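Local coordinates for protein pyrrolysyl-tRNA synthetase (Desulfitobacterium hafniense, PDB 3DSQ) that probably activates pyrrolysine with ATP and attaches it to its cognate tRNA, working as a class II aminoacyl-tRNA synthetase homodimer, at residues 160-163 with 167-170; 260-263 with 269-272; 101-106 with 112-117. All blocks are in the same frame, centred on the assembly; numbering follows the deposited sequence.

Contact 1. Residues 160-163 with 167-170; sequences RKES and QHLN. With NA (sodium ion), chain D.
S163 OG is held from two directions: the sodium ion lies 3.0 Å away, and H168 ND1 and this OG share a hydrogen bond of 3.0 Å. The ion is also bound by Q167 O at 2.7 Å and by Q164 O, so one cation ties together both arms of the bend. H168 carries most of the rest. With CG anti to the backbone N (chi1 177°), its ring swings across to 160-163, where S163 OG and R160 O both lie at its edge; the bond from H168 NE2 to R160 O, 2.9 Å long, is weak because the N-H points well off the oxygen. E162 bends back at chi2, bringing OE2 over the centre of the ring, 3.5 Å above its plane, with carboxylate and ring planes 39° apart. Further down, R160 N donates to N170 O at 3.2 Å, pairing the two ends of the loop, where it meets the strands. This is the loop of class II motif 2, which in relatives helps to bind ATP. It joins the antiparallel neighbours 150-159 and 171-180; K161 is backbone-bonded to Q117, while Q167 and L169 rest against helix 257-265 through M262 and E258.

Contact 2. Residues 260-263 with 269-272; sequences LLMI and HVQS
The flat group here is the peptide joining H269 to V270, and M262 SD lies over one of its faces, above the nitrogen end: SD is 3.8 Å from V270 N and 4.2 Å from H269 C. The N-H of V270 is hydrogen-bonded to Q167 OE1, and at the other end of the peptide H269 O accepts from S272 N at 3.1 Å, closing a turn. The sulfur therefore covers a peptide whose two polar atoms are both engaged with other groups. M262 gets there by running straight out from its helix, its CG pointing opposite to its own nitrogen (chi1 166°), with the next bond extended too. A turn at chi3 (72°) then carries the methyl CE alongside V270, 4.2 Å from V270 CB, while M262 SD stands 3.9 Å from the same CB. The backbones are close, with M262 CA 5.8 Å from V270 CA, and the M262 side chain makes the contact between them. Helix 257-265 follows strand 250-256, and the two together form motif 3, the strand-helix unit of the class II synthetase core. On the helix, L260 and I263 pack on strand 228-236, so M262 works from a different part of its surface. On another side, the V270 side chain also meets L169. H269 has its CB directed away from 260-263; its side chain touches K23 and E24 of helix 16-24 and Y279 of strand 279-280.

Contact 3. Residues 101-106 with 112-117; sequences SALAKM and HPLFSQ
L103, L114 and F115 have the most surface buried here, and one methyl, L103 CD1, does most of the touching. L103 has CG roughly anti to its own nitrogen (chi1 -155°), which sends the branch out of the helix toward 112-117. There L103 and L114 meet tip to tip, with L103 CD1 3.4 Å from L114 CG, tighter than carbons usually pack; the second methyl, L103 CD2, stays 3.9 Å from L114 CD1. F115 and L103 instead slide past each other in opposite directions. L103 CD1 comes obliquely to the ring, only 3.2 Å from F115 CE1, a spacing short enough to be doubtful in detail. The far end of the ring runs up to the helix backbone: F115 CZ is 3.9 Å from A104 CA, which lies at the ring edge, and equally far from A104 CB. M106 adds a looser touch, its CB 4.3 Å from L114 CD1. Residues 112-117 are wound into turns, F115 N bonding to H112 O at 2.8 Å and S116 N to P113 O, and the L114 and F115 side chains both reach L103 from there. The contact is apolar throughout and lies near the surface. Helix 100-104 follows strand 97-99, and the 112-117 turns precede that strand's antiparallel partner, 125-127; F115 O is hydrogen-bonded to W120 NE1, while M106 leans on P133 and Y136 of helix 132-142.

Contact 1 stands between the other two and touches both. Toward contact 2, Q167 OE1 and V270 N are 2.9 Å apart, a probable hydrogen bond joining the motif 2 loop to the chain after the motif 3 helix; the nearest side-chain atom of V270 is about 6 Å from the sodium ion. Toward contact 3, K161 N probably donates to Q117 O at 2.9 Å. Centres lie 14 Å apart for contacts 1 and 2 and 16 Å for contacts 1 and 3. Contacts 2 and 3 do not meet, their nearest atoms being about 15 Å apart. Motifs 2 and 3 build the ATP site in class II synthetases, so contacts 1 and 2 probably border it.

Contact 1. Residues 160-163 with 167-170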
# COMPACT_ATOMS: atom_id res chain seq x y z
N ARG B 160 -10.14 -7.25 6.60
CA ARG B 160 -11.14 -7.83 7.49
C ARG B 160 -12.18 -8.55 6.63
O ARG B 160 -12.60 -8.02 5.60
CB ARG B 160 -11.82 -6.75 8.33
CG ARG B 160 -10.96 -6.18 9.44
CD ARG B 160 -11.65 -5.01 10.12
NE ARG B 160 -10.88 -4.47 11.25
CZ ARG B 160 -10.78 -5.06 12.44
NH1 ARG B 160 -11.40 -6.21 12.67
NH2 ARG B 160 -10.06 -4.50 13.40
N LYS B 161 -12.57 -9.75 7.04
CA LYS B 161 -13.56 -10.52 6.30
C LYS B 161 -14.93 -9.87 6.46
O LYS B 161 -15.82 -10.06 5.62
CB LYS B 161 -13.59 -11.97 6.78
CG LYS B 161 -12.26 -12.68 6.58
CD LYS B 161 -12.40 -14.20 6.54
CE LYS B 161 -12.83 -14.79 7.87
NZ LYS B 161 -12.83 -16.28 7.83
N GLU B 162 -15.10 -9.12 7.54
CA GLU B 162 -16.34 -8.40 7.77
C GLU B 162 -16.15 -7.24 8.74
O GLU B 162 -15.15 -7.17 9.44
CB GLU B 162 -17.45 -9.32 8.27
CG GLU B 162 -18.81 -8.66 8.12
CD GLU B 162 -18.95 -7.93 6.77
OE1 GLU B 162 -19.46 -6.79 6.75
OE2 GLU B 162 -18.54 -8.51 5.74
N SER B 163 -17.10 -6.32 8.75
CA SER B 163 -17.01 -5.16 9.63
C SER B 163 -18.37 -4.60 9.99
O SER B 163 -19.41 -5.14 9.61
CB SER B 163 -16.20 -4.06 8.94
OG SER B 163 -16.86 -3.61 7.77
N GLN B 167 -21.62 -0.80 4.89
CA GLN B 167 -20.78 -1.24 3.78
C GLN B 167 -19.54 -1.96 4.28
O GLN B 167 -19.18 -1.85 5.45
CB GLN B 167 -20.39 -0.05 2.90
CG GLN B 167 -21.57 0.63 2.23
CD GLN B 167 -21.15 1.70 1.23
OE1 GLN B 167 -20.53 1.40 0.21
NE2 GLN B 167 -21.48 2.95 1.53
N HIS B 168 -18.87 -2.69 3.39
CA HIS B 168 -17.66 -3.42 3.77
C HIS B 168 -16.57 -3.44 2.70
O HIS B 168 -16.85 -3.56 1.51
CB HIS B 168 -18.02 -4.88 4.12
CG HIS B 168 -16.84 -5.73 4.47
ND1 HIS B 168 -16.19 -5.64 5.68
CD2 HIS B 168 -16.14 -6.64 3.74
CE1 HIS B 168 -15.15 -6.46 5.68
NE2 HIS B 168 -15.10 -7.07 4.52
N LEU B 169 -15.32 -3.32 3.15
CA LEU B 169 -14.16 -3.40 2.27
C LEU B 169 -13.27 -4.50 2.84
O LEU B 169 -12.92 -4.45 4.01
CB LEU B 169 -13.37 -2.08 2.27
CG LEU B 169 -13.87 -0.87 1.46
CD1 LEU B 169 -12.87 0.27 1.63
CD2 LEU B 169 -14.00 -1.23 -0.01
N ASN B 170 -12.94 -5.51 2.04
CA ASN B 170 -12.05 -6.56 2.54
C ASN B 170 -10.66 -5.97 2.67
O ASN B 170 -9.91 -6.34 3.55
CB ASN B 170 -12.00 -7.76 1.59
CG ASN B 170 -13.29 -8.55 1.58
OD1 ASN B 170 -13.94 -8.73 2.61
ND2 ASN B 170 -13.66 -9.05 0.41
NA NA D . -17.51 -0.75 7.23

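Contact 2. Residues 260-263 with 269-272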
# COMPACT_ATOMS: atom_id res chain seq x y z
N LEU B 260 -13.03 8.16 4.90
CA LEU B 260 -12.83 9.60 5.01
C LEU B 260 -13.17 10.22 3.66
O LEU B 260 -13.94 11.17 3.58
CB LEU B 260 -11.37 9.94 5.35
CG LEU B 260 -10.87 10.05 6.79
CD1 LEU B 260 -9.53 10.78 6.77
CD2 LEU B 260 -11.85 10.84 7.66
N LEU B 261 -12.59 9.66 2.60
CA LEU B 261 -12.83 10.16 1.25
C LEU B 261 -14.30 10.14 0.87
O LEU B 261 -14.80 11.10 0.27
CB LEU B 261 -12.03 9.35 0.22
CG LEU B 261 -10.53 9.67 0.20
CD1 LEU B 261 -9.84 8.73 -0.74
CD2 LEU B 261 -10.31 11.12 -0.23
N MET B 262 -14.99 9.05 1.20
CA MET B 262 -16.41 8.95 0.87
C MET B 262 -17.20 10.08 1.54
O MET B 262 -18.11 10.67 0.94
CB MET B 262 -16.96 7.60 1.30
CG MET B 262 -18.48 7.54 1.31
SD MET B 262 -19.10 5.88 1.70
CE MET B 262 -18.69 5.78 3.43
N ILE B 263 -16.86 10.35 2.79
CA ILE B 263 -17.53 11.37 3.58
C ILE B 263 -17.19 12.78 3.09
O ILE B 263 -18.07 13.62 2.96
CB ILE B 263 -17.17 11.18 5.07
CG1 ILE B 263 -17.80 9.87 5.56
CG2 ILE B 263 -17.63 12.36 5.90
CD1 ILE B 263 -17.34 9.40 6.93
N HIS B 269 -20.74 4.76 -2.85
CA HIS B 269 -20.09 3.52 -2.46
C HIS B 269 -18.70 3.79 -1.89
O HIS B 269 -17.93 4.58 -2.44
CB HIS B 269 -19.95 2.57 -3.66
CG HIS B 269 -21.23 1.89 -4.05
ND1 HIS B 269 -22.15 1.43 -3.13
CD2 HIS B 269 -21.69 1.51 -5.27
CE1 HIS B 269 -23.12 0.79 -3.77
NE2 HIS B 269 -22.86 0.82 -5.06
N VAL B 270 -18.37 3.13 -0.78
CA VAL B 270 -17.06 3.32 -0.19
C VAL B 270 -16.01 2.72 -1.13
O VAL B 270 -14.82 3.04 -1.06
CB VAL B 270 -16.97 2.67 1.22
CG1 VAL B 270 -16.96 1.14 1.09
CG2 VAL B 270 -15.73 3.17 1.96
N GLN B 271 -16.47 1.84 -2.02
CA GLN B 271 -15.59 1.19 -3.00
C GLN B 271 -15.11 2.18 -4.05
O GLN B 271 -14.05 2.00 -4.64
CB GLN B 271 -16.32 0.05 -3.73
CG GLN B 271 -16.56 -1.24 -2.96
CD GLN B 271 -17.63 -1.13 -1.89
OE1 GLN B 271 -18.49 -0.24 -1.93
NE2 GLN B 271 -17.61 -2.05 -0.92
N SER B 272 -15.90 3.21 -4.31
CA SER B 272 -15.55 4.20 -5.32
C SER B 272 -14.10 4.71 -5.29
O SER B 272 -13.51 4.99 -6.33
CB SER B 272 -16.54 5.37 -5.24
OG SER B 272 -15.88 6.60 -5.39

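Contact 3. Residues 101-106 with 112-117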
# COMPACT_ATOMS: atom_id res chain seq x y z
N SER B 101 0.08 -15.05 17.39
CA SER B 101 0.45 -14.62 18.73
C SER B 101 0.29 -13.11 18.85
O SER B 101 -0.22 -12.61 19.85
CB SER B 101 1.89 -15.01 19.04
OG SER B 101 2.07 -16.40 18.88
N ALA B 102 0.73 -12.38 17.83
CA ALA B 102 0.61 -10.93 17.84
C ALA B 102 -0.86 -10.59 17.93
O ALA B 102 -1.28 -9.78 18.76
CB ALA B 102 1.21 -10.35 16.57
N LEU B 103 -1.65 -11.24 17.09
CA LEU B 103 -3.08 -11.00 17.05
C LEU B 103 -3.73 -11.29 18.40
O LEU B 103 -4.58 -10.53 18.88
CB LEU B 103 -3.70 -11.86 15.94
CG LEU B 103 -5.03 -11.43 15.30
CD1 LEU B 103 -6.18 -11.94 16.12
CD2 LEU B 103 -5.08 -9.92 15.17
N ALA B 104 -3.33 -12.39 19.03
CA ALA B 104 -3.87 -12.78 20.33
C ALA B 104 -3.67 -11.69 21.39
O ALA B 104 -4.57 -11.41 22.18
CB ALA B 104 -3.24 -14.10 20.79
N LYS B 105 -2.49 -11.08 21.39
CA LYS B 105 -2.17 -10.02 22.35
C LYS B 105 -3.05 -8.78 22.20
O LYS B 105 -2.94 -7.85 22.99
CB LYS B 105 -0.71 -9.59 22.19
CG LYS B 105 0.31 -10.70 22.30
CD LYS B 105 1.71 -10.12 22.12
CE LYS B 105 2.77 -11.19 22.13
NZ LYS B 105 4.11 -10.59 21.87
N MET B 106 -3.91 -8.77 21.19
CA MET B 106 -4.78 -7.63 20.94
C MET B 106 -6.15 -7.74 21.61
O MET B 106 -6.96 -6.82 21.50
CB MET B 106 -4.95 -7.44 19.44
CG MET B 106 -3.73 -6.86 18.76
SD MET B 106 -3.31 -5.23 19.45
CE MET B 106 -1.65 -5.30 19.52
N HIS B 112 -10.11 -14.82 20.15
CA HIS B 112 -11.49 -14.41 20.38
C HIS B 112 -12.20 -14.06 19.06
O HIS B 112 -11.73 -14.44 17.99
CB HIS B 112 -11.51 -13.25 21.38
CG HIS B 112 -11.95 -13.65 22.75
ND1 HIS B 112 -11.17 -14.43 23.58
CD2 HIS B 112 -13.10 -13.43 23.42
CE1 HIS B 112 -11.82 -14.67 24.70
NE2 HIS B 112 -13.00 -14.08 24.63
N PRO B 113 -13.35 -13.35 19.11
CA PRO B 113 -14.05 -13.02 17.86
C PRO B 113 -13.25 -12.41 16.70
O PRO B 113 -13.60 -12.61 15.54
CB PRO B 113 -15.19 -12.11 18.32
CG PRO B 113 -14.67 -11.53 19.60
CD PRO B 113 -14.05 -12.74 20.24
N LEU B 114 -12.18 -11.67 17.01
CA LEU B 114 -11.40 -11.06 15.94
C LEU B 114 -10.71 -12.13 15.10
O LEU B 114 -10.32 -11.88 13.96
CB LEU B 114 -10.35 -10.09 16.50
CG LEU B 114 -9.11 -10.69 17.16
CD1 LEU B 114 -8.16 -9.56 17.55
CD2 LEU B 114 -9.52 -11.51 18.39
N PHE B 115 -10.56 -13.32 15.68
CA PHE B 115 -9.93 -14.45 15.00
C PHE B 115 -10.81 -14.92 13.84
O PHE B 115 -10.32 -15.45 12.85
CB PHE B 115 -9.71 -15.61 15.98
CG PHE B 115 -8.48 -15.47 16.82
CD1 PHE B 115 -8.21 -14.29 17.51
CD2 PHE B 115 -7.57 -16.52 16.92
CE1 PHE B 115 -7.06 -14.16 18.29
CE2 PHE B 115 -6.42 -16.40 17.69
CZ PHE B 115 -6.16 -15.21 18.38
N SER B 116 -12.11 -14.71 13.98
CA SER B 116 -13.05 -15.11 12.95
C SER B 116 -13.23 -14.00 11.91
O SER B 116 -13.87 -14.20 10.88
CB SER B 116 -14.40 -15.46 13.57
OG SER B 116 -14.93 -14.37 14.31
N GLN B 117 -12.65 -12.84 12.18
CA GLN B 117 -12.78 -11.73 11.25
C GLN B 117 -11.54 -11.45 10.42
O GLN B 117 -11.51 -10.49 9.64
CB GLN B 117 -13.19 -10.46 12.00
CG GLN B 117 -14.68 -10.43 12.33
CD GLN B 117 -15.13 -9.10 12.89
OE1 GLN B 117 -14.77 -8.04 12.37
NE2 GLN B 117 -15.92 -9.15 13.96